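Local coordinates for protein pumilio homolog 23 (Arabidopsis thaliana, PDB 5WZJ) that binds RNA sequence-specifically through pumilio repeats, recognising a target in 18S rRNA, and probably regulates translation and mRNA stability, at residues L403-Y408 and K424-G429; I398-L403 and W417-G422; T462-S467 and S500-G505. All blocks are in the same frame, centred on the assembly; numbering follows the deposited sequence.

Interactions 1 and 2 share L403 and hold the same region, the short helices 398-403 and 405-410 together with the chain that follows them. Interaction 2 is the more buried, built of proline, leucine and tryptophan, with waters only at its arginine end. Interaction 1 is half core and half surface: methionine and phenylalanine pack inside, while water and polar side chains occupy the rim. Interaction 3 joins two pumilio repeats without a direct hydrogen bond, and its polar groups turn to the RNA. It is tied to interaction 1 by K424 and M425, which reach S467 and D465, and to interaction 2 by T462, which packs against W419 and L403.

Interaction 1 (L403-Y408 and K424-G429); sequences LFLDYY and KMHVMG. With nucleotides of chain B.
H426 and L403 make the one direct hydrogen bond between L403-Y408 and K424-G429: H426 N donates to L403 O over 2.8 Å, almost perfectly straight at 178°. It ties the chain leaving helix 398-403 to the start of helix 427-436, and the tight part of the contact builds around it. M425, extended beyond CG, lies side by side with L403, its CE 4.0 Å from L403 CD1. The F404 ring crosses the same methionine closely, with F404 CE1 3.5 Å from M425 CG and CZ against M425 CE. M425 SD stands obliquely to that ring, a Met-aromatic contact. C430 and T462 also pack on M425, so this side is buried.

The imidazole of H426 covers the start of helix 405-410. Its CG is anti to the backbone N (chi1 -167°), on the side of helix 405-410, and L405 CB lies over one ring face, offset toward the rim, as a CH-pi contact 3.9 Å from the centroid. Its ND1 accepts from G429 N, 3.0 Å away and close to the ring plane; this N-cap bond holds the ring's rotation. D406 CG approaches H426 CD2, the carboxylate and ring planes 54° apart.

The exposed side is wetter and looser. Water 1 donates to both D406 OD1 and K424 O. Water 2 donates to K424 O as well and is 2.7 Å from Y407 OH, so two waters bind one carbonyl. K424 NZ turns back to M425 O and also bonds S467 OG. Beyond the contact, M428 CE lies 3.3 Å from O4' of U5 of chain B. A capped turn leading into a helix that faces the nucleotides suits the RNA-binding surface of the right-handed, all-helical superhelix of PUF proteins.

Interaction 2 (I398-L403 and W417-G422); sequences ILPRLL and WEWAPG
P400 and W419 bring the two backbones nearest, their CA atoms 6.5 Å apart, where the irregular chain W417-G422 passes the short helix 398-403 without a direct hydrogen bond. W417 closes much of the gap. Its CG is anti to the backbone N (chi1 -174°), and the far end of the indole, CH2, lies 3.4 Å from P400 O, which is at the ring edge. R401 slides past this indole in the opposite direction, its CG 3.7 Å from W417 CZ3. Farther out, R401 NE donates to water 3 over 2.8 Å, and that water donates to W417 O; water 4 makes a second bridge from NH2, weak on the arginine side. R401 NH1 is held by V388 O.

P400 CB also meets the edge of the W419 indole, 4.0 Å from CE3, and L403 CD1 touches the same tryptophan more loosely. The backbone N of W419 sits above the centre of the W417 ring. Around this contact, W419 stacks on Y458 of helix 456-463 and meets F404 edge-to-face, L399 and L402 pack on L433 of helix 427-436, and I398 and P400 face S450 of helix 445-453.

Interaction 3 (T462-S467 and S500-G505); sequences TAKDSS and SLHTSG. With nucleotides of chain B.
S466 and S504 meet at the RNA-binding surface where Pumilio repeats 7 and 8 adjoin, S466 in the turn before helix 468-477, S504 near the start of helix 503-514. The protein-protein contact is modest and lacks a direct hydrogen bond: S504 OG lies 3.5 Å from S466 CA, and the two CB atoms face each other at van der Waals distance. Behind them A463 O passes G505 CA, while the H502 ring leans obliquely toward K464 O; that histidine is poorly ordered, so its position is less certain. The lysine's own tip leads away to a salt bridge with E498.

The turn of repeat 7 is shaped by D465. Its OD1 accepts from S467 N over 2.7 Å, in an Asx turn just ahead of helix 468-477, and also takes G468 N, while its OD2 accepts from M425 N. The two serines that follow hold A3 of chain B, S466 by its sugar and S467 by its base. S466 OG donates to the sugar O4' at 3.1 Å, and S467 OG donates to the base at N3 over 2.8 Å. K424 NZ bonds S467 OG as well, which steadies the hydroxyl from the second shell.

Repeat 8 addresses G2 of chain B. Water 5 links the neighbours, donating to S466 O and lying within hydrogen-bonding distance of both the G2 O2' and S504 OG. With its OG anti to the backbone N (chi1 166°), S504 accepts at OG from G2 N2, the exocyclic amine that marks guanine, in a nearly straight bond of 3.0 Å and 169°.

Interaction 1 (L403-Y408 and K424-G429)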
loop_
_atom_site.group_PDB
_atom_site.type_symbol
_atom_site.label_atom_id
_atom_site.label_comp_id
_atom_site.label_asym_id
_atom_site.label_seq_id
_atom_site.Cartn_x
_atom_site.Cartn_y
_atom_site.Cartn_z
ATOM N N LEU A 403 1.931 18.600 13.265
ATOM C CA LEU A 403 3.058 17.685 13.451
ATOM C C LEU A 403 2.827 16.703 14.594
ATOM O O LEU A 403 3.290 15.558 14.530
ATOM C CB LEU A 403 4.344 18.473 13.709
ATOM C CG LEU A 403 4.877 19.311 12.548
ATOM C CD1 LEU A 403 6.003 20.207 13.069
ATOM C CD2 LEU A 403 5.357 18.397 11.393
ATOM N N PHE A 404 2.134 17.131 15.650
ATOM C CA PHE A 404 1.880 16.277 16.804
ATOM C C PHE A 404 0.382 16.135 17.017
ATOM O O PHE A 404 -0.106 16.314 18.136
ATOM C CB PHE A 404 2.513 16.849 18.078
ATOM C CG PHE A 404 4.012 16.856 18.084
ATOM C CD1 PHE A 404 4.726 15.675 18.190
ATOM C CD2 PHE A 404 4.708 18.052 18.030
ATOM C CE1 PHE A 404 6.107 15.680 18.216
ATOM C CE2 PHE A 404 6.087 18.071 18.056
ATOM C CZ PHE A 404 6.794 16.882 18.154
ATOM N N LEU A 405 -0.348 15.824 15.941
ATOM C CA LEU A 405 -1.810 15.880 15.950
ATOM C C LEU A 405 -2.418 15.101 17.118
ATOM O O LEU A 405 -3.347 15.590 17.778
ATOM C CB LEU A 405 -2.327 15.360 14.605
ATOM C CG LEU A 405 -3.715 15.652 14.044
ATOM C CD1 LEU A 405 -4.052 17.131 14.101
ATOM C CD2 LEU A 405 -3.763 15.166 12.597
ATOM N N ASP A 406 -1.902 13.896 17.408
ATOM C CA ASP A 406 -2.502 13.092 18.479
ATOM C C ASP A 406 -2.192 13.667 19.859
ATOM O O ASP A 406 -3.050 13.641 20.749
ATOM C CB ASP A 406 -2.062 11.622 18.391
ATOM C CG ASP A 406 -0.551 11.450 18.336
ATOM O OD1 ASP A 406 0.156 12.436 18.025
ATOM O OD2 ASP A 406 -0.070 10.316 18.588
ATOM N N TYR A 407 -0.985 14.213 20.055
ATOM C CA TYR A 407 -0.671 14.833 21.343
ATOM C C TYR A 407 -1.510 16.080 21.578
ATOM O O TYR A 407 -1.987 16.314 22.696
ATOM C CB TYR A 407 0.818 15.180 21.432
ATOM C CG TYR A 407 1.725 13.978 21.535
ATOM C CD1 TYR A 407 2.240 13.371 20.393
ATOM C CD2 TYR A 407 2.076 13.450 22.774
ATOM C CE1 TYR A 407 3.070 12.269 20.480
ATOM C CE2 TYR A 407 2.906 12.340 22.871
ATOM C CZ TYR A 407 3.398 11.753 21.723
ATOM O OH TYR A 407 4.224 10.650 21.803
ATOM N N TYR A 408 -1.696 16.905 20.549
ATOM C CA TYR A 408 -2.478 18.120 20.746
ATOM C C TYR A 408 -3.945 17.797 21.019
ATOM O O TYR A 408 -4.556 18.377 21.920
ATOM C CB TYR A 408 -2.355 19.058 19.540
ATOM C CG TYR A 408 -3.376 20.157 19.605
ATOM C CD1 TYR A 408 -3.244 21.195 20.517
ATOM C CD2 TYR A 408 -4.507 20.130 18.794
ATOM C CE1 TYR A 408 -4.201 22.198 20.607
ATOM C CE2 TYR A 408 -5.471 21.127 18.873
ATOM C CZ TYR A 408 -5.313 22.158 19.780
ATOM O OH TYR A 408 -6.275 23.145 19.860
ATOM N N LYS A 424 7.757 11.115 18.808
ATOM C CA LYS A 424 7.670 10.831 17.386
ATOM C C LYS A 424 6.507 11.623 16.795
ATOM O O LYS A 424 5.413 11.650 17.362
ATOM C CB LYS A 424 7.487 9.332 17.160
ATOM C CG LYS A 424 7.344 8.928 15.693
ATOM C CD LYS A 424 8.617 9.221 14.898
ATOM C CE LYS A 424 8.398 9.009 13.407
ATOM N NZ LYS A 424 7.274 9.863 12.891
ATOM N N MET A 425 6.746 12.290 15.667
ATOM C CA MET A 425 5.685 13.089 15.068
ATOM C C MET A 425 4.635 12.204 14.390
ATOM O O MET A 425 4.869 11.034 14.078
ATOM C CB MET A 425 6.273 14.089 14.081
ATOM C CG MET A 425 6.960 15.227 14.815
ATOM S SD MET A 425 7.889 16.349 13.769
ATOM C CE MET A 425 8.349 17.581 15.002
ATOM N N HIS A 426 3.469 12.801 14.144
ATOM C CA HIS A 426 2.275 12.080 13.721
ATOM C C HIS A 426 2.311 11.810 12.222
ATOM O O HIS A 426 2.451 12.741 11.419
ATOM C CB HIS A 426 1.045 12.910 14.086
ATOM C CG HIS A 426 -0.247 12.162 13.991
ATOM N ND1 HIS A 426 -1.092 12.277 12.908
ATOM C CD2 HIS A 426 -0.850 11.309 14.855
ATOM C CE1 HIS A 426 -2.160 11.521 13.104
ATOM N NE2 HIS A 426 -2.036 10.923 14.277
ATOM N N VAL A 427 2.146 10.541 11.836
ATOM C CA VAL A 427 2.343 10.175 10.430
ATOM C C VAL A 427 1.313 10.860 9.534
ATOM O O VAL A 427 1.662 11.481 8.522
ATOM C CB VAL A 427 2.327 8.640 10.259
ATOM C CG1 VAL A 427 2.317 8.275 8.778
ATOM C CG2 VAL A 427 3.566 8.029 10.918
ATOM N N MET A 428 0.028 10.768 9.882
ATOM C CA MET A 428 -0.981 11.319 8.985
ATOM C C MET A 428 -0.970 12.846 9.010
ATOM O O MET A 428 -1.173 13.492 7.973
ATOM C CB MET A 428 -2.367 10.775 9.347
ATOM C CG MET A 428 -3.459 11.212 8.384
ATOM S SD MET A 428 -3.174 10.662 6.685
ATOM C CE MET A 428 -3.511 8.910 6.847
ATOM N N GLY A 429 -0.713 13.440 10.178
ATOM C CA GLY A 429 -0.562 14.884 10.230
ATOM C C GLY A 429 0.561 15.365 9.332
ATOM O O GLY A 429 0.416 16.354 8.610
ATOM P P U B 5 0.519 3.074 8.583
ATOM O OP1 U B 5 1.190 2.917 9.895
ATOM O OP2 U B 5 -0.005 1.911 7.824
ATOM O "O5'" U B 5 -0.679 4.111 8.753
ATOM C "C5'" U B 5 -0.463 5.367 9.385
ATOM C "C4'" U B 5 -1.759 5.964 9.870
ATOM O "O4'" U B 5 -2.567 6.342 8.723
ATOM C "C3'" U B 5 -2.622 5.025 10.706
ATOM O "O3'" U B 5 -3.356 5.803 11.638
ATOM C "C2'" U B 5 -3.583 4.446 9.668
ATOM O "O2'" U B 5 -4.795 3.958 10.201
ATOM C "C1'" U B 5 -3.806 5.654 8.761
ATOM N N1 U B 5 -4.167 5.322 7.376
ATOM C C2 U B 5 -5.311 5.909 6.874
ATOM O O2 U B 5 -6.015 6.643 7.538
ATOM N N3 U B 5 -5.613 5.597 5.573
ATOM C C4 U B 5 -4.888 4.774 4.741
ATOM O O4 U B 5 -5.297 4.600 3.597
ATOM C C5 U B 5 -3.708 4.208 5.322
ATOM C C6 U B 5 -3.386 4.498 6.594
HETATM O O HOH W 1 2.770 12.684 17.010
HETATM O O HOH W 2 4.751 9.607 19.401
#

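Interaction 2 (I398-L403 and W417-G422)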
loop_
_atom_site.group_PDB
_atom_site.type_symbol
_atom_site.label_atom_id
_atom_site.label_comp_id
_atom_site.label_asym_id
_atom_site.label_seq_id
_atom_site.Cartn_x
_atom_site.Cartn_y
_atom_site.Cartn_z
ATOM N N ILE A 398 -0.409 26.374 13.864
ATOM C CA ILE A 398 -1.007 25.318 13.053
ATOM C C ILE A 398 0.017 24.224 12.750
ATOM O O ILE A 398 -0.300 23.031 12.807
ATOM C CB ILE A 398 -1.646 25.909 11.780
ATOM C CG1 ILE A 398 -2.262 24.804 10.921
ATOM C CG2 ILE A 398 -0.643 26.683 10.986
ATOM C CD1 ILE A 398 -3.373 24.045 11.621
ATOM N N LEU A 399 1.271 24.602 12.461
ATOM C CA LEU A 399 2.271 23.586 12.137
ATOM C C LEU A 399 2.580 22.697 13.321
ATOM O O LEU A 399 2.460 21.453 13.194
ATOM C CB LEU A 399 3.532 24.244 11.555
ATOM C CG LEU A 399 3.896 23.849 10.120
ATOM C CD1 LEU A 399 4.068 22.325 9.983
ATOM C CD2 LEU A 399 2.839 24.366 9.137
ATOM N N PRO A 400 2.979 23.194 14.503
ATOM C CA PRO A 400 3.235 22.290 15.632
ATOM C C PRO A 400 2.065 21.377 15.961
ATOM O O PRO A 400 2.272 20.201 16.280
ATOM C CB PRO A 400 3.528 23.245 16.800
ATOM C CG PRO A 400 4.010 24.492 16.170
ATOM C CD PRO A 400 3.253 24.605 14.865
ATOM N N ARG A 401 0.837 21.890 15.894
ATOM C CA ARG A 401 -0.301 21.062 16.263
ATOM C C ARG A 401 -0.532 19.942 15.257
ATOM O O ARG A 401 -0.928 18.843 15.648
ATOM C CB ARG A 401 -1.551 21.926 16.421
ATOM C CG ARG A 401 -1.446 22.916 17.591
ATOM C CD ARG A 401 -2.643 23.820 17.682
ATOM N NE ARG A 401 -2.513 24.753 18.800
ATOM C CZ ARG A 401 -3.501 25.519 19.256
ATOM N NH1 ARG A 401 -4.705 25.462 18.696
ATOM N NH2 ARG A 401 -3.285 26.335 20.281
ATOM N N LEU A 402 -0.272 20.186 13.972
ATOM C CA LEU A 402 -0.450 19.114 12.995
ATOM C C LEU A 402 0.702 18.118 13.041
ATOM O O LEU A 402 0.487 16.912 12.875
ATOM C CB LEU A 402 -0.594 19.692 11.587
ATOM C CG LEU A 402 -1.983 20.230 11.231
ATOM C CD1 LEU A 402 -1.921 21.055 9.964
ATOM C CD2 LEU A 402 -2.998 19.103 11.086
ATOM N N LEU A 403 1.931 18.600 13.265
ATOM C CA LEU A 403 3.058 17.685 13.451
ATOM C C LEU A 403 2.827 16.703 14.594
ATOM O O LEU A 403 3.290 15.558 14.530
ATOM C CB LEU A 403 4.344 18.473 13.709
ATOM C CG LEU A 403 4.877 19.311 12.548
ATOM C CD1 LEU A 403 6.003 20.207 13.069
ATOM C CD2 LEU A 403 5.357 18.397 11.393
ATOM N N TRP A 417 -0.954 23.806 25.425
ATOM C CA TRP A 417 -0.109 22.888 24.673
ATOM C C TRP A 417 0.722 23.653 23.648
ATOM O O TRP A 417 0.228 24.567 22.984
ATOM C CB TRP A 417 -0.967 21.827 23.972
ATOM C CG TRP A 417 -0.143 20.773 23.311
ATOM C CD1 TRP A 417 0.216 19.567 23.838
ATOM C CD2 TRP A 417 0.447 20.833 22.002
ATOM N NE1 TRP A 417 0.996 18.869 22.942
ATOM C CE2 TRP A 417 1.149 19.622 21.805
ATOM C CE3 TRP A 417 0.448 21.790 20.980
ATOM C CZ2 TRP A 417 1.850 19.342 20.623
ATOM C CZ3 TRP A 417 1.148 21.510 19.801
ATOM C CH2 TRP A 417 1.842 20.301 19.639
ATOM N N GLU A 418 1.996 23.287 23.527
ATOM C CA GLU A 418 2.843 23.957 22.549
ATOM C C GLU A 418 3.665 22.984 21.723
ATOM O O GLU A 418 4.019 23.290 20.582
ATOM C CB GLU A 418 3.785 24.933 23.243
ATOM C CG GLU A 418 3.119 26.186 23.746
ATOM C CD GLU A 418 4.126 27.184 24.257
ATOM O OE1 GLU A 418 5.279 27.158 23.767
ATOM O OE2 GLU A 418 3.769 27.976 25.156
ATOM N N TRP A 419 4.003 21.831 22.297
ATOM C CA TRP A 419 5.000 20.936 21.717
ATOM C C TRP A 419 4.926 19.608 22.463
ATOM O O TRP A 419 4.340 19.530 23.549
ATOM C CB TRP A 419 6.411 21.552 21.813
ATOM C CG TRP A 419 7.453 20.931 20.911
ATOM C CD1 TRP A 419 8.528 20.167 21.293
ATOM C CD2 TRP A 419 7.531 21.038 19.481
ATOM N NE1 TRP A 419 9.251 19.782 20.190
ATOM C CE2 TRP A 419 8.663 20.305 19.067
ATOM C CE3 TRP A 419 6.748 21.674 18.511
ATOM C CZ2 TRP A 419 9.032 20.196 17.728
ATOM C CZ3 TRP A 419 7.119 21.564 17.176
ATOM C CH2 TRP A 419 8.251 20.826 16.800
ATOM N N ALA A 420 5.531 18.566 21.874
ATOM C CA ALA A 420 5.684 17.257 22.520
ATOM C C ALA A 420 7.160 16.878 22.492
ATOM O O ALA A 420 7.598 16.111 21.621
ATOM C CB ALA A 420 4.821 16.191 21.841
ATOM N N PRO A 421 7.954 17.394 23.432
ATOM C CA PRO A 421 9.414 17.245 23.333
ATOM C C PRO A 421 9.841 15.785 23.249
ATOM O O PRO A 421 9.419 14.944 24.048
ATOM C CB PRO A 421 9.927 17.916 24.615
ATOM C CG PRO A 421 8.815 18.810 25.059
ATOM C CD PRO A 421 7.552 18.115 24.652
ATOM N N GLY A 422 10.670 15.486 22.248
ATOM C CA GLY A 422 11.185 14.149 22.040
ATOM C C GLY A 422 10.239 13.172 21.373
ATOM O O GLY A 422 10.679 12.085 20.981
HETATM O O HOH W 3 -0.268 25.253 20.395
HETATM O O HOH W 4 -2.245 25.964 22.914
#

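Interaction 3 (T462-S467 and S500-G505)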
loop_
_atom_site.group_PDB
_atom_site.type_symbol
_atom_site.label_atom_id
_atom_site.label_comp_id
_atom_site.label_asym_id
_atom_site.label_seq_id
_atom_site.Cartn_x
_atom_site.Cartn_y
_atom_site.Cartn_z
ATOM N N THR A 462 12.063 19.024 14.134
ATOM C CA THR A 462 11.244 18.543 13.025
ATOM C C THR A 462 12.105 17.853 11.977
ATOM O O THR A 462 11.759 16.775 11.480
ATOM C CB THR A 462 10.471 19.707 12.395
ATOM O OG1 THR A 462 9.711 20.383 13.408
ATOM C CG2 THR A 462 9.525 19.204 11.268
ATOM N N ALA A 463 13.250 18.460 11.643
ATOM C CA ALA A 463 14.134 17.888 10.633
ATOM C C ALA A 463 14.688 16.534 11.065
ATOM O O ALA A 463 14.937 15.670 10.222
ATOM C CB ALA A 463 15.283 18.850 10.339
ATOM N N LYS A 464 14.883 16.334 12.363
ATOM C CA LYS A 464 15.404 15.075 12.880
ATOM C C LYS A 464 14.345 13.990 12.976
ATOM O O LYS A 464 14.668 12.875 13.379
ATOM C CB LYS A 464 16.025 15.287 14.262
ATOM C CG LYS A 464 17.209 16.254 14.264
ATOM C CD LYS A 464 17.767 16.446 15.668
ATOM C CE LYS A 464 18.727 17.626 15.687
ATOM N NZ LYS A 464 19.290 17.901 17.040
ATOM N N ASP A 465 13.099 14.290 12.639
ATOM C CA ASP A 465 12.014 13.323 12.708
ATOM C C ASP A 465 11.786 12.758 11.314
ATOM O O ASP A 465 11.735 13.512 10.338
ATOM C CB ASP A 465 10.734 13.977 13.241
ATOM C CG ASP A 465 9.583 12.991 13.383
ATOM O OD1 ASP A 465 8.934 12.659 12.362
ATOM O OD2 ASP A 465 9.319 12.560 14.519
ATOM N N SER A 466 11.643 11.432 11.220
ATOM C CA SER A 466 11.533 10.796 9.909
ATOM C C SER A 466 10.235 11.147 9.188
ATOM O O SER A 466 10.174 11.020 7.957
ATOM C CB SER A 466 11.670 9.271 10.047
ATOM O OG SER A 466 10.651 8.749 10.882
ATOM N N SER A 467 9.203 11.590 9.911
ATOM C CA SER A 467 8.023 12.168 9.269
ATOM C C SER A 467 8.129 13.686 9.118
ATOM O O SER A 467 7.796 14.231 8.056
ATOM C CB SER A 467 6.758 11.818 10.062
ATOM O OG SER A 467 6.609 10.410 10.176
ATOM N N SER A 500 22.982 15.016 9.015
ATOM C CA SER A 500 23.549 14.159 7.978
ATOM C C SER A 500 23.716 12.729 8.469
ATOM O O SER A 500 23.665 11.787 7.666
ATOM C CB SER A 500 24.895 14.714 7.500
ATOM O OG SER A 500 25.905 14.525 8.478
ATOM N N LEU A 501 23.899 12.551 9.780
ATOM C CA LEU A 501 24.056 11.223 10.355
ATOM C C LEU A 501 22.733 10.466 10.430
ATOM O O LEU A 501 22.738 9.231 10.428
ATOM C CB LEU A 501 24.694 11.335 11.738
ATOM C CG LEU A 501 25.988 12.155 11.756
ATOM C CD1 LEU A 501 26.569 12.277 13.160
ATOM C CD2 LEU A 501 27.011 11.559 10.804
ATOM N N HIS A 502 21.605 11.178 10.501
ATOM C CA HIS A 502 20.292 10.550 10.383
ATOM C C HIS A 502 20.086 9.997 8.978
ATOM O O HIS A 502 20.482 10.610 7.981
ATOM C CB HIS A 502 19.169 11.552 10.685
ATOM C CG HIS A 502 18.909 11.775 12.145
ATOM N ND1 HIS A 502 19.759 12.502 12.951
ATOM C CD2 HIS A 502 17.876 11.393 12.934
ATOM C CE1 HIS A 502 19.269 12.546 14.178
ATOM N NE2 HIS A 502 18.128 11.880 14.195
ATOM N N THR A 503 19.438 8.836 8.900
ATOM C CA THR A 503 19.076 8.279 7.601
ATOM C C THR A 503 18.096 9.192 6.869
ATOM O O THR A 503 18.251 9.461 5.670
ATOM C CB THR A 503 18.468 6.889 7.785
ATOM O OG1 THR A 503 19.187 6.177 8.804
ATOM C CG2 THR A 503 18.522 6.117 6.484
ATOM N N SER A 504 17.073 9.670 7.583
ATOM C CA SER A 504 16.090 10.572 6.988
ATOM C C SER A 504 16.660 11.978 6.842
ATOM O O SER A 504 16.561 12.587 5.771
ATOM C CB SER A 504 14.819 10.588 7.843
ATOM O OG SER A 504 13.972 11.674 7.505
ATOM N N GLY A 505 17.268 12.500 7.915
ATOM C CA GLY A 505 17.826 13.842 7.922
ATOM C C GLY A 505 18.839 14.105 6.823
ATOM O O GLY A 505 19.011 15.261 6.410
ATOM P P A B 3 11.202 3.880 5.771
ATOM O OP1 A B 3 11.376 2.512 6.337
ATOM O OP2 A B 3 10.651 4.064 4.405
ATOM O "O5'" A B 3 10.303 4.699 6.800
ATOM C "C5'" A B 3 10.656 4.788 8.177
ATOM C "C4'" A B 3 9.705 5.690 8.928
ATOM O "O4'" A B 3 9.842 7.051 8.444
ATOM C "C3'" A B 3 8.217 5.383 8.767
ATOM O "O3'" A B 3 7.777 4.356 9.638
ATOM C "C2'" A B 3 7.554 6.735 9.032
ATOM O "O2'" A B 3 7.438 6.993 10.425
ATOM C "C1'" A B 3 8.588 7.701 8.456
ATOM N N9 A B 3 8.269 8.131 7.084
ATOM C C8 A B 3 8.940 7.808 5.924
ATOM N N7 A B 3 8.427 8.385 4.855
ATOM C C5 A B 3 7.361 9.143 5.359
ATOM C C6 A B 3 6.414 9.989 4.757
ATOM N N6 A B 3 6.373 10.229 3.444
ATOM N N1 A B 3 5.495 10.593 5.552
ATOM C C2 A B 3 5.517 10.360 6.866
ATOM N N3 A B 3 6.359 9.583 7.548
ATOM C C4 A B 3 7.258 8.999 6.731
ATOM P P G B 2 15.819 3.094 2.128
ATOM O OP1 G B 2 15.329 1.783 2.624
ATOM O OP2 G B 2 15.642 3.466 0.703
ATOM O "O5'" G B 2 15.092 4.197 3.020
ATOM C "C5'" G B 2 15.472 4.411 4.372
ATOM C "C4'" G B 2 14.666 5.529 4.989
ATOM O "O4'" G B 2 14.989 6.788 4.360
ATOM C "C3'" G B 2 13.158 5.407 4.849
ATOM O "O3'" G B 2 12.638 4.590 5.886
ATOM C "C2'" G B 2 12.666 6.860 4.921
ATOM O "O2'" G B 2 12.371 7.226 6.263
ATOM C "C1'" G B 2 13.893 7.661 4.446
ATOM N N9 G B 2 13.716 8.364 3.161
ATOM C C8 G B 2 13.638 7.897 1.865
ATOM N N7 G B 2 13.493 8.859 0.981
ATOM C C5 G B 2 13.478 10.027 1.746
ATOM C C6 G B 2 13.346 11.395 1.379
ATOM O O6 G B 2 13.206 11.876 0.254
ATOM N N1 G B 2 13.381 12.240 2.488
ATOM C C2 G B 2 13.516 11.831 3.788
ATOM N N2 G B 2 13.534 12.785 4.724
ATOM N N3 G B 2 13.647 10.562 4.150
ATOM C C4 G B 2 13.617 9.731 3.084
HETATM O O HOH W 5 11.716 9.864 6.056
#